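Acetyltransferase (PDB 1Y9W) probably transfers an acyl group, most likely acetyl from acetyl-coenzyme A, to an acceptor molecule, as other enzymes of the GNAT family do. Local coordinates at residues 36-41 with 57-62; 103-108 with 126-131; 118-123 with 132-137. All blocks are in the same frame, centred on the assembly; numbering follows the deposited sequence.

Interaction 1 of 3, residues 36-41 with 57-62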
loop_
_atom_site.group_PDB
_atom_site.type_symbol
_atom_site.label_atom_id
_atom_site.label_comp_id
_atom_site.label_asym_id
_atom_site.label_seq_id
_atom_site.Cartn_x
_atom_site.Cartn_y
_atom_site.Cartn_z
ATOM N N PRO A 36 -9.547 3.604 15.200
ATOM C CA PRO A 36 -8.879 2.325 15.470
ATOM C C PRO A 36 -8.846 1.466 14.196
ATOM O O PRO A 36 -9.881 1.243 13.562
ATOM C CB PRO A 36 -9.732 1.723 16.588
ATOM C CG PRO A 36 -11.090 2.354 16.365
ATOM C CD PRO A 36 -10.740 3.773 16.045
ATOM N N MET A 37 -7.657 0.998 13.819
ATOM C CA MET A 37 -7.528 0.209 12.598
ATOM C C MET A 37 -8.465 -0.983 12.576
ATOM O O MET A 37 -8.702 -1.632 13.597
ATOM C CB MET A 37 -6.092 -0.267 12.385
ATOM C CG MET A 37 -5.884 -0.872 11.000
ATOM S SD MET A 37 -4.161 -1.228 10.599
ATOM C CE MET A 37 -4.133 -3.009 10.967
ATOM N N GLU A 38 -8.996 -1.269 11.397
ATOM C CA GLU A 38 -9.925 -2.368 11.253
ATOM C C GLU A 38 -10.002 -2.877 9.820
ATOM O O GLU A 38 -10.056 -2.097 8.869
ATOM C CB GLU A 38 -11.310 -1.921 11.716
ATOM C CG GLU A 38 -12.377 -2.973 11.542
ATOM C CD GLU A 38 -13.756 -2.476 11.913
ATOM O OE1 GLU A 38 -14.729 -3.227 11.700
ATOM O OE2 GLU A 38 -13.873 -1.340 12.414
ATOM N N GLU A 39 -9.987 -4.196 9.677
ATOM C CA GLU A 39 -10.094 -4.835 8.373
ATOM C C GLU A 39 -11.566 -5.141 8.149
ATOM O O GLU A 39 -12.294 -5.452 9.089
ATOM C CB GLU A 39 -9.299 -6.139 8.338
ATOM C CG GLU A 39 -7.795 -5.973 8.200
ATOM C CD GLU A 39 -7.062 -7.307 8.280
ATOM O OE1 GLU A 39 -7.038 -7.920 9.374
ATOM O OE2 GLU A 39 -6.518 -7.749 7.245
ATOM N N VAL A 40 -12.006 -5.043 6.904
ATOM C CA VAL A 40 -13.391 -5.322 6.574
ATOM C C VAL A 40 -13.429 -6.096 5.267
ATOM O O VAL A 40 -12.613 -5.856 4.375
ATOM C CB VAL A 40 -14.192 -4.022 6.413
ATOM C CG1 VAL A 40 -13.543 -3.151 5.370
ATOM C CG2 VAL A 40 -15.627 -4.341 6.007
ATOM N N SER A 41 -14.357 -7.039 5.157
ATOM C CA SER A 41 -14.481 -7.814 3.932
ATOM C C SER A 41 -15.888 -8.347 3.775
ATOM O O SER A 41 -16.552 -8.700 4.751
ATOM C CB SER A 41 -13.489 -8.983 3.911
ATOM O OG SER A 41 -13.946 -10.074 4.684
ATOM N N GLY A 57 -10.824 -4.694 2.523
ATOM C CA GLY A 57 -10.188 -3.398 2.670
ATOM C C GLY A 57 -9.811 -3.202 4.120
ATOM O O GLY A 57 -10.137 -4.045 4.963
ATOM N N THR A 58 -9.106 -2.116 4.417
ATOM C CA THR A 58 -8.722 -1.831 5.796
ATOM C C THR A 58 -9.012 -0.360 6.053
ATOM O O THR A 58 -8.843 0.482 5.159
ATOM C CB THR A 58 -7.220 -2.097 6.076
ATOM O OG1 THR A 58 -6.457 -0.965 5.665
ATOM C CG2 THR A 58 -6.723 -3.330 5.321
ATOM N N MET A 59 -9.464 -0.062 7.269
ATOM C CA MET A 59 -9.798 1.300 7.659
ATOM C C MET A 59 -8.865 1.853 8.737
ATOM O O MET A 59 -8.382 1.122 9.605
ATOM C CB MET A 59 -11.237 1.363 8.182
ATOM C CG MET A 59 -12.315 1.026 7.166
ATOM S SD MET A 59 -13.973 1.174 7.865
ATOM C CE MET A 59 -14.069 -0.422 8.648
ATOM N N TYR A 60 -8.618 3.155 8.661
ATOM C CA TYR A 60 -7.797 3.873 9.631
ATOM C C TYR A 60 -7.707 5.324 9.169
ATOM O O TYR A 60 -7.939 5.605 7.996
ATOM C CB TYR A 60 -6.403 3.250 9.772
ATOM C CG TYR A 60 -5.550 3.241 8.527
ATOM C CD1 TYR A 60 -5.513 2.130 7.689
ATOM C CD2 TYR A 60 -4.730 4.325 8.219
ATOM C CE1 TYR A 60 -4.670 2.099 6.581
ATOM C CE2 TYR A 60 -3.889 4.303 7.116
ATOM C CZ TYR A 60 -3.862 3.190 6.308
ATOM O OH TYR A 60 -3.010 3.170 5.236
ATOM N N PHE A 61 -7.389 6.243 10.081
ATOM C CA PHE A 61 -7.323 7.662 9.724
ATOM C C PHE A 61 -8.671 8.074 9.159
ATOM O O PHE A 61 -8.794 9.087 8.464
ATOM C CB PHE A 61 -6.251 7.909 8.662
ATOM C CG PHE A 61 -4.862 7.916 9.201
ATOM C CD1 PHE A 61 -4.634 7.889 10.572
ATOM C CD2 PHE A 61 -3.776 8.004 8.340
ATOM C CE1 PHE A 61 -3.345 7.957 11.080
ATOM C CE2 PHE A 61 -2.478 8.072 8.839
ATOM C CZ PHE A 61 -2.261 8.051 10.214
ATOM N N TYR A 62 -9.677 7.267 9.471
ATOM C CA TYR A 62 -11.037 7.482 9.000
ATOM C C TYR A 62 -11.176 7.473 7.485
ATOM O O TYR A 62 -11.761 8.376 6.884
ATOM C CB TYR A 62 -11.624 8.758 9.605
ATOM C CG TYR A 62 -11.968 8.559 11.061
ATOM C CD1 TYR A 62 -12.941 7.631 11.445
ATOM C CD2 TYR A 62 -11.279 9.243 12.061
ATOM C CE1 TYR A 62 -13.215 7.388 12.793
ATOM C CE2 TYR A 62 -11.544 9.009 13.414
ATOM C CZ TYR A 62 -12.510 8.083 13.772
ATOM O OH TYR A 62 -12.770 7.856 15.104
#
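E38 and M59 run alongside each other on one face of the sheet, with the methyl CE of M59 3.9 Å from CD of E38. The M59 chain bends at its thioether (chi3 -83°), which swings CE against the carboxylate and also to 4.2 Å from CB of V40. On the same face, V40 sets CG1 3.5 Å from the carbonyl O of G57. E39 and T58 meet more lightly across the other face, CG of E39 4.1 Å from CG2 of T58. Between the two sets of side chains runs the antiparallel ladder of the hairpin formed by strands 38-45 and 51-60, with 38-45 the outermost strand of this chain's GNAT sheet. E38 and M59 form one hydrogen-bonded pair and V40 and G57 the next, the M59 N to E38 O bond being 2.7 Å long. Before the strand begins, M37 CA brings its hydrogen toward M59 O, 3.2 Å away. M37 SD makes an oblique Met-aromatic contact with Y60, 5.5 Å from the ring centroid. Farther out, K95 forms a salt bridge with E38 OE1 and touches M59, L64 of strand 63-71 packs against V40 and M59, and S41 makes backbone hydrogen bonds to the second subunit.

Interaction 2 of 3, residues 103-108 with 126-131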
loop_
_atom_site.group_PDB
_atom_site.type_symbol
_atom_site.label_atom_id
_atom_site.label_comp_id
_atom_site.label_asym_id
_atom_site.label_seq_id
_atom_site.Cartn_x
_atom_site.Cartn_y
_atom_site.Cartn_z
ATOM N N ASP A 103 -6.167 1.418 -5.786
ATOM C CA ASP A 103 -5.402 1.558 -7.011
ATOM C C ASP A 103 -5.759 0.357 -7.855
ATOM O O ASP A 103 -6.235 -0.655 -7.337
ATOM C CB ASP A 103 -3.893 1.608 -6.755
ATOM C CG ASP A 103 -3.351 0.334 -6.148
ATOM O OD1 ASP A 103 -3.162 0.306 -4.912
ATOM O OD2 ASP A 103 -3.111 -0.632 -6.908
ATOM N N SER A 104 -5.549 0.479 -9.159
ATOM C CA SER A 104 -5.877 -0.593 -10.077
ATOM C C SER A 104 -4.929 -0.537 -11.269
ATOM O O SER A 104 -4.750 0.516 -11.877
ATOM C CB SER A 104 -7.327 -0.425 -10.546
ATOM O OG SER A 104 -7.765 -1.526 -11.315
ATOM N N PHE A 105 -4.308 -1.667 -11.583
ATOM C CA PHE A 105 -3.409 -1.750 -12.720
ATOM C C PHE A 105 -4.261 -1.766 -13.982
ATOM O O PHE A 105 -5.455 -2.066 -13.930
ATOM C CB PHE A 105 -2.567 -3.020 -12.633
ATOM C CG PHE A 105 -1.431 -2.921 -11.660
ATOM C CD1 PHE A 105 -0.249 -2.285 -12.017
ATOM C CD2 PHE A 105 -1.544 -3.445 -10.380
ATOM C CE1 PHE A 105 0.810 -2.171 -11.111
ATOM C CE2 PHE A 105 -0.493 -3.335 -9.469
ATOM C CZ PHE A 105 0.688 -2.696 -9.838
ATOM N N SER A 106 -3.648 -1.426 -15.109
ATOM C CA SER A 106 -4.338 -1.405 -16.388
ATOM C C SER A 106 -4.985 -2.754 -16.706
ATOM O O SER A 106 -6.019 -2.814 -17.377
ATOM C CB SER A 106 -3.355 -1.015 -17.499
ATOM O OG SER A 106 -2.137 -1.734 -17.379
ATOM N N PHE A 107 -4.396 -3.844 -16.222
ATOM C CA PHE A 107 -4.957 -5.167 -16.498
ATOM C C PHE A 107 -5.986 -5.618 -15.453
ATOM O O PHE A 107 -6.387 -6.783 -15.434
ATOM C CB PHE A 107 -3.818 -6.194 -16.614
ATOM C CG PHE A 107 -2.895 -6.212 -15.434
ATOM C CD1 PHE A 107 -3.251 -6.875 -14.265
ATOM C CD2 PHE A 107 -1.679 -5.543 -15.481
ATOM C CE1 PHE A 107 -2.408 -6.869 -13.159
ATOM C CE2 PHE A 107 -0.824 -5.531 -14.378
ATOM C CZ PHE A 107 -1.192 -6.196 -13.213
ATOM N N GLN A 108 -6.411 -4.689 -14.594
ATOM C CA GLN A 108 -7.389 -4.978 -13.548
ATOM C C GLN A 108 -8.655 -4.130 -13.679
ATOM O O GLN A 108 -9.280 -3.776 -12.678
ATOM C CB GLN A 108 -6.792 -4.722 -12.170
ATOM C CG GLN A 108 -5.529 -5.482 -11.860
ATOM C CD GLN A 108 -5.066 -5.232 -10.438
ATOM O OE1 GLN A 108 -4.994 -4.083 -9.986
ATOM N NE2 GLN A 108 -4.743 -6.306 -9.723
ATOM N N ASP A 126 3.934 2.740 -17.387
ATOM C CA ASP A 126 4.853 1.627 -17.620
ATOM C C ASP A 126 5.338 0.906 -16.359
ATOM O O ASP A 126 6.541 0.861 -16.073
ATOM C CB ASP A 126 6.066 2.098 -18.418
ATOM C CG ASP A 126 6.607 1.020 -19.331
ATOM O OD1 ASP A 126 6.041 -0.094 -19.336
ATOM O OD2 ASP A 126 7.592 1.291 -20.050
ATOM N N HIS A 127 4.395 0.346 -15.612
ATOM C CA HIS A 127 4.711 -0.406 -14.408
ATOM C C HIS A 127 3.529 -1.293 -14.065
ATOM O O HIS A 127 2.425 -0.797 -13.873
ATOM C CB HIS A 127 4.983 0.501 -13.216
ATOM C CG HIS A 127 5.070 -0.245 -11.918
ATOM N ND1 HIS A 127 4.235 0.010 -10.850
ATOM C CD2 HIS A 127 5.857 -1.277 -11.536
ATOM C CE1 HIS A 127 4.502 -0.835 -9.869
ATOM N NE2 HIS A 127 5.482 -1.628 -10.260
ATOM N N PRO A 128 3.729 -2.622 -14.070
ATOM C CA PRO A 128 5.026 -3.225 -14.405
ATOM C C PRO A 128 5.271 -2.917 -15.885
ATOM O O PRO A 128 4.370 -2.418 -16.561
ATOM C CB PRO A 128 4.802 -4.714 -14.131
ATOM C CG PRO A 128 3.321 -4.890 -14.382
ATOM C CD PRO A 128 2.721 -3.652 -13.755
ATOM N N LYS A 129 6.468 -3.202 -16.381
ATOM C CA LYS A 129 6.789 -2.910 -17.773
ATOM C C LYS A 129 5.715 -3.436 -18.708
ATOM O O LYS A 129 5.377 -4.625 -18.678
ATOM C CB LYS A 129 8.147 -3.511 -18.147
ATOM C CG LYS A 129 8.633 -3.074 -19.532
ATOM C CD LYS A 129 10.062 -3.527 -19.839
ATOM C CE LYS A 129 10.142 -5.031 -20.103
ATOM N NZ LYS A 129 9.389 -5.417 -21.334
ATOM N N GLY A 130 5.177 -2.539 -19.530
ATOM C CA GLY A 130 4.139 -2.914 -20.477
ATOM C C GLY A 130 2.724 -2.681 -19.971
ATOM O O GLY A 130 1.748 -2.993 -20.653
ATOM N N HIS A 131 2.617 -2.128 -18.766
ATOM C CA HIS A 131 1.329 -1.859 -18.151
ATOM C C HIS A 131 1.413 -0.555 -17.350
ATOM O O HIS A 131 2.422 0.146 -17.396
ATOM C CB HIS A 131 0.950 -3.020 -17.220
ATOM C CG HIS A 131 1.040 -4.374 -17.865
ATOM N ND1 HIS A 131 2.223 -5.082 -17.956
ATOM C CD2 HIS A 131 0.100 -5.138 -18.472
ATOM C CE1 HIS A 131 2.007 -6.220 -18.590
ATOM N NE2 HIS A 131 0.727 -6.278 -18.915
#
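F105 drives the rim of its ring into the backbone joining H127 to P128, with CE1 3.5 Å from the carbonyl O of H127, which lies at the ring edge near its plane. The same CE1 is 3.6 Å from CD of P128, so one rim atom meets both sides of a cis peptide bond. F105 also turns its edge toward the face of the H127 imidazole in an offset edge-to-face pair, the planes inclined at 64°. These three residues are buried and make up the dense half of the contact. Within 103-108 the neighbouring F107 ring is backed by CB of F105, which lies over one of its faces toward the rim.

The contact joins the end of strand 99-105, where the chain turns toward helix 110-115, to the loop at the tip of the C-terminal hairpin of the GNAT fold. That loop closes with a type II turn from P128 to H131, and D126 OD1 accepts the N-H of G130 at 2.6 Å.

The other half, made by F107, S106 and H131, is only partly shielded from solvent. Here F107 reaches P128 CD less closely than F105 does, its CE2 staying 4.1 Å away. It presents its edge to the face of H131 with the planes almost perpendicular, at 89°, and its CD2 comes to 3.5 Å from CD2 of H131. Alongside, S106 OG rests 3.3 Å from CB of H131, while OG accepts the backbone N-H of S132. The second subunit reaches both halves: its H63 meets the H127 ring, its L29 packs on H131, and its N25 packs on F107 and accepts a hydrogen bond from Q108 NE2 through OD1.

Interaction 3 of 3, residues 118-123 with 132-137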
loop_
_atom_site.group_PDB
_atom_site.type_symbol
_atom_site.label_atom_id
_atom_site.label_comp_id
_atom_site.label_asym_id
_atom_site.label_seq_id
_atom_site.Cartn_x
_atom_site.Cartn_y
_atom_site.Cartn_z
ATOM N N TYR A 118 -15.086 7.064 -8.991
ATOM C CA TYR A 118 -13.737 7.224 -8.470
ATOM C C TYR A 118 -12.948 8.116 -9.413
ATOM O O TYR A 118 -13.051 8.001 -10.632
ATOM C CB TYR A 118 -13.065 5.861 -8.320
ATOM C CG TYR A 118 -13.521 5.120 -7.080
ATOM C CD1 TYR A 118 -12.879 5.305 -5.852
ATOM C CD2 TYR A 118 -14.627 4.275 -7.119
ATOM C CE1 TYR A 118 -13.330 4.665 -4.696
ATOM C CE2 TYR A 118 -15.088 3.633 -5.964
ATOM C CZ TYR A 118 -14.435 3.833 -4.761
ATOM O OH TYR A 118 -14.895 3.204 -3.629
ATOM N N ARG A 119 -12.178 9.029 -8.834
ATOM C CA ARG A 119 -11.376 9.953 -9.617
ATOM C C ARG A 119 -9.922 9.502 -9.573
ATOM O O ARG A 119 -9.370 9.271 -8.500
ATOM C CB ARG A 119 -11.505 11.375 -9.045
ATOM C CG ARG A 119 -10.692 12.426 -9.787
ATOM C CD ARG A 119 -10.788 13.784 -9.114
ATOM N NE ARG A 119 -10.091 13.823 -7.834
ATOM C CZ ARG A 119 -8.792 14.076 -7.699
ATOM N NH1 ARG A 119 -8.050 14.321 -8.767
ATOM N NH2 ARG A 119 -8.232 14.073 -6.496
ATOM N N GLU A 120 -9.308 9.360 -10.741
ATOM C CA GLU A 120 -7.914 8.948 -10.808
ATOM C C GLU A 120 -7.079 10.162 -10.406
ATOM O O GLU A 120 -7.115 11.190 -11.079
ATOM C CB GLU A 120 -7.572 8.509 -12.232
ATOM C CG GLU A 120 -6.129 8.091 -12.435
ATOM C CD GLU A 120 -5.812 7.813 -13.892
ATOM O OE1 GLU A 120 -6.333 6.815 -14.430
ATOM O OE2 GLU A 120 -5.057 8.601 -14.501
ATOM N N TYR A 121 -6.337 10.059 -9.311
ATOM C CA TYR A 121 -5.536 11.190 -8.869
ATOM C C TYR A 121 -4.062 11.059 -9.217
ATOM O O TYR A 121 -3.290 12.005 -9.068
ATOM C CB TYR A 121 -5.716 11.398 -7.357
ATOM C CG TYR A 121 -5.118 10.322 -6.469
ATOM C CD1 TYR A 121 -3.774 10.356 -6.112
ATOM C CD2 TYR A 121 -5.906 9.281 -5.972
ATOM C CE1 TYR A 121 -3.226 9.382 -5.274
ATOM C CE2 TYR A 121 -5.365 8.301 -5.137
ATOM C CZ TYR A 121 -4.024 8.363 -4.791
ATOM O OH TYR A 121 -3.478 7.422 -3.945
ATOM N N GLY A 122 -3.672 9.881 -9.684
ATOM C CA GLY A 122 -2.283 9.663 -10.040
ATOM C C GLY A 122 -2.125 8.434 -10.905
ATOM O O GLY A 122 -2.997 7.576 -10.936
ATOM N N VAL A 123 -1.012 8.349 -11.618
ATOM C CA VAL A 123 -0.759 7.207 -12.474
ATOM C C VAL A 123 0.734 6.957 -12.593
ATOM O O VAL A 123 1.516 7.894 -12.752
ATOM C CB VAL A 123 -1.346 7.422 -13.897
ATOM C CG1 VAL A 123 -0.806 8.710 -14.500
ATOM C CG2 VAL A 123 -1.003 6.239 -14.789
ATOM N N SER A 132 0.348 -0.223 -16.626
ATOM C CA SER A 132 0.345 0.983 -15.805
ATOM C C SER A 132 -0.505 0.786 -14.549
ATOM O O SER A 132 -1.303 -0.144 -14.460
ATOM C CB SER A 132 -0.145 2.195 -16.611
ATOM O OG SER A 132 -1.412 1.967 -17.186
ATOM N N GLN A 133 -0.313 1.654 -13.569
ATOM C CA GLN A 133 -1.049 1.554 -12.321
ATOM C C GLN A 133 -1.794 2.859 -12.079
ATOM O O GLN A 133 -1.200 3.938 -12.087
ATOM C CB GLN A 133 -0.073 1.249 -11.176
ATOM C CG GLN A 133 -0.720 1.135 -9.813
ATOM C CD GLN A 133 0.257 0.722 -8.723
ATOM O OE1 GLN A 133 1.468 0.916 -8.838
ATOM N NE2 GLN A 133 -0.276 0.169 -7.644
ATOM N N HIS A 134 -3.101 2.757 -11.868
ATOM C CA HIS A 134 -3.923 3.936 -11.644
ATOM C C HIS A 134 -4.452 4.055 -10.223
ATOM O O HIS A 134 -5.047 3.126 -9.687
ATOM C CB HIS A 134 -5.062 3.934 -12.647
ATOM C CG HIS A 134 -4.590 3.766 -14.055
ATOM N ND1 HIS A 134 -4.263 2.536 -14.586
ATOM C CD2 HIS A 134 -4.294 4.679 -15.010
ATOM C CE1 HIS A 134 -3.785 2.700 -15.806
ATOM N NE2 HIS A 134 -3.792 3.990 -16.087
ATOM N N PHE A 135 -4.214 5.217 -9.624
ATOM C CA PHE A 135 -4.621 5.498 -8.255
ATOM C C PHE A 135 -5.901 6.315 -8.202
ATOM O O PHE A 135 -5.978 7.423 -8.743
ATOM C CB PHE A 135 -3.472 6.203 -7.541
ATOM C CG PHE A 135 -2.251 5.337 -7.404
ATOM C CD1 PHE A 135 -1.917 4.766 -6.176
ATOM C CD2 PHE A 135 -1.477 5.024 -8.523
ATOM C CE1 PHE A 135 -0.823 3.886 -6.065
ATOM C CE2 PHE A 135 -0.385 4.148 -8.427
ATOM C CZ PHE A 135 -0.058 3.577 -7.199
ATOM N N PHE A 136 -6.906 5.745 -7.540
ATOM C CA PHE A 136 -8.219 6.366 -7.426
ATOM C C PHE A 136 -8.612 6.814 -6.023
ATOM O O PHE A 136 -8.070 6.355 -5.022
ATOM C CB PHE A 136 -9.310 5.410 -7.933
ATOM C CG PHE A 136 -9.239 5.115 -9.409
ATOM C CD1 PHE A 136 -8.475 4.051 -9.888
ATOM C CD2 PHE A 136 -9.952 5.895 -10.318
ATOM C CE1 PHE A 136 -8.420 3.763 -11.260
ATOM C CE2 PHE A 136 -9.909 5.622 -11.688
ATOM C CZ PHE A 136 -9.141 4.553 -12.163
ATOM N N GLU A 137 -9.575 7.727 -5.978
ATOM C CA GLU A 137 -10.105 8.242 -4.732
ATOM C C GLU A 137 -11.562 8.621 -4.951
ATOM O O GLU A 137 -11.990 8.922 -6.065
ATOM C CB GLU A 137 -9.339 9.482 -4.250
ATOM C CG GLU A 137 -9.603 10.739 -5.064
ATOM C CD GLU A 137 -9.571 11.998 -4.213
ATOM O OE1 GLU A 137 -8.691 12.098 -3.335
ATOM O OE2 GLU A 137 -10.419 12.892 -4.426
HETATM O O HOH W 1 -12.360 12.926 -5.893
#
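R119 and E137 form the hydrogen-bonded pair at one end of this antiparallel ladder, with R119 N 2.8 Å from E137 O in a nearly straight bond. The ladder is that of the C-terminal hairpin, strands 119-124 and 133-139, and the latter adjoins strand 99-105 in the GNAT sheet. Toward the other end the register slips by one residue. Y121 and G122 both face F135, a classic beta bulge in which F135 O accepts Y121 N at 2.7 Å and G122 N only weakly, while F135 N returns a bond to G122 O.

At the bulge F135 CB lies over one face of the Y121 ring, a CH-pi contact 3.8 Å from the centroid, and F136 O sits at the edge of that ring. Nearer the R119 end, F136 lays CD2 3.7 Å from CB of Y118. On the face carrying E120, V123 and H134, CD2 of the imidazole is approached by E120 OE1 at 3.0 Å and by V123 CG2 at 3.6 Å.

The charged pair lies on the opposite face. The R119 chain turns at chi3 (70°), which places NE near E137, and NH2 then reaches OE2 in a salt bridge of 3.2 Å, its hydrogen bond weak, the guanidinium and carboxylate planes standing 76° apart.

Y121 and F135 also meet F135 and Y121 of the second subunit, continuing the aromatic surface across the dimer. With R119 at one side and R139 in a long, weak ion pair with OE1, the carboxylate of the buried E137 is probably held in its charged form.

All three contacts reach one mixed sheet. Interactions 1 and 3 are antiparallel hairpins that each include an outermost strand of the chain, the first regular in register, the second interrupted by a bulge and richer in aromatic rings. Interaction 1 lies nearest the chain's centre, yet only two of its touching residues are buried; interaction 3 has the most buried residues and buries more surface. Interaction 2, farthest out, lacks a shared ladder and relies on rings and a proline beyond the end of strand 99-105. It touches interaction 3 directly, because strands 99-105 and 133-139 are neighbours: S104 N lies 2.7 Å from H134 O, a probable hydrogen bond. Each contact borders the second subunit.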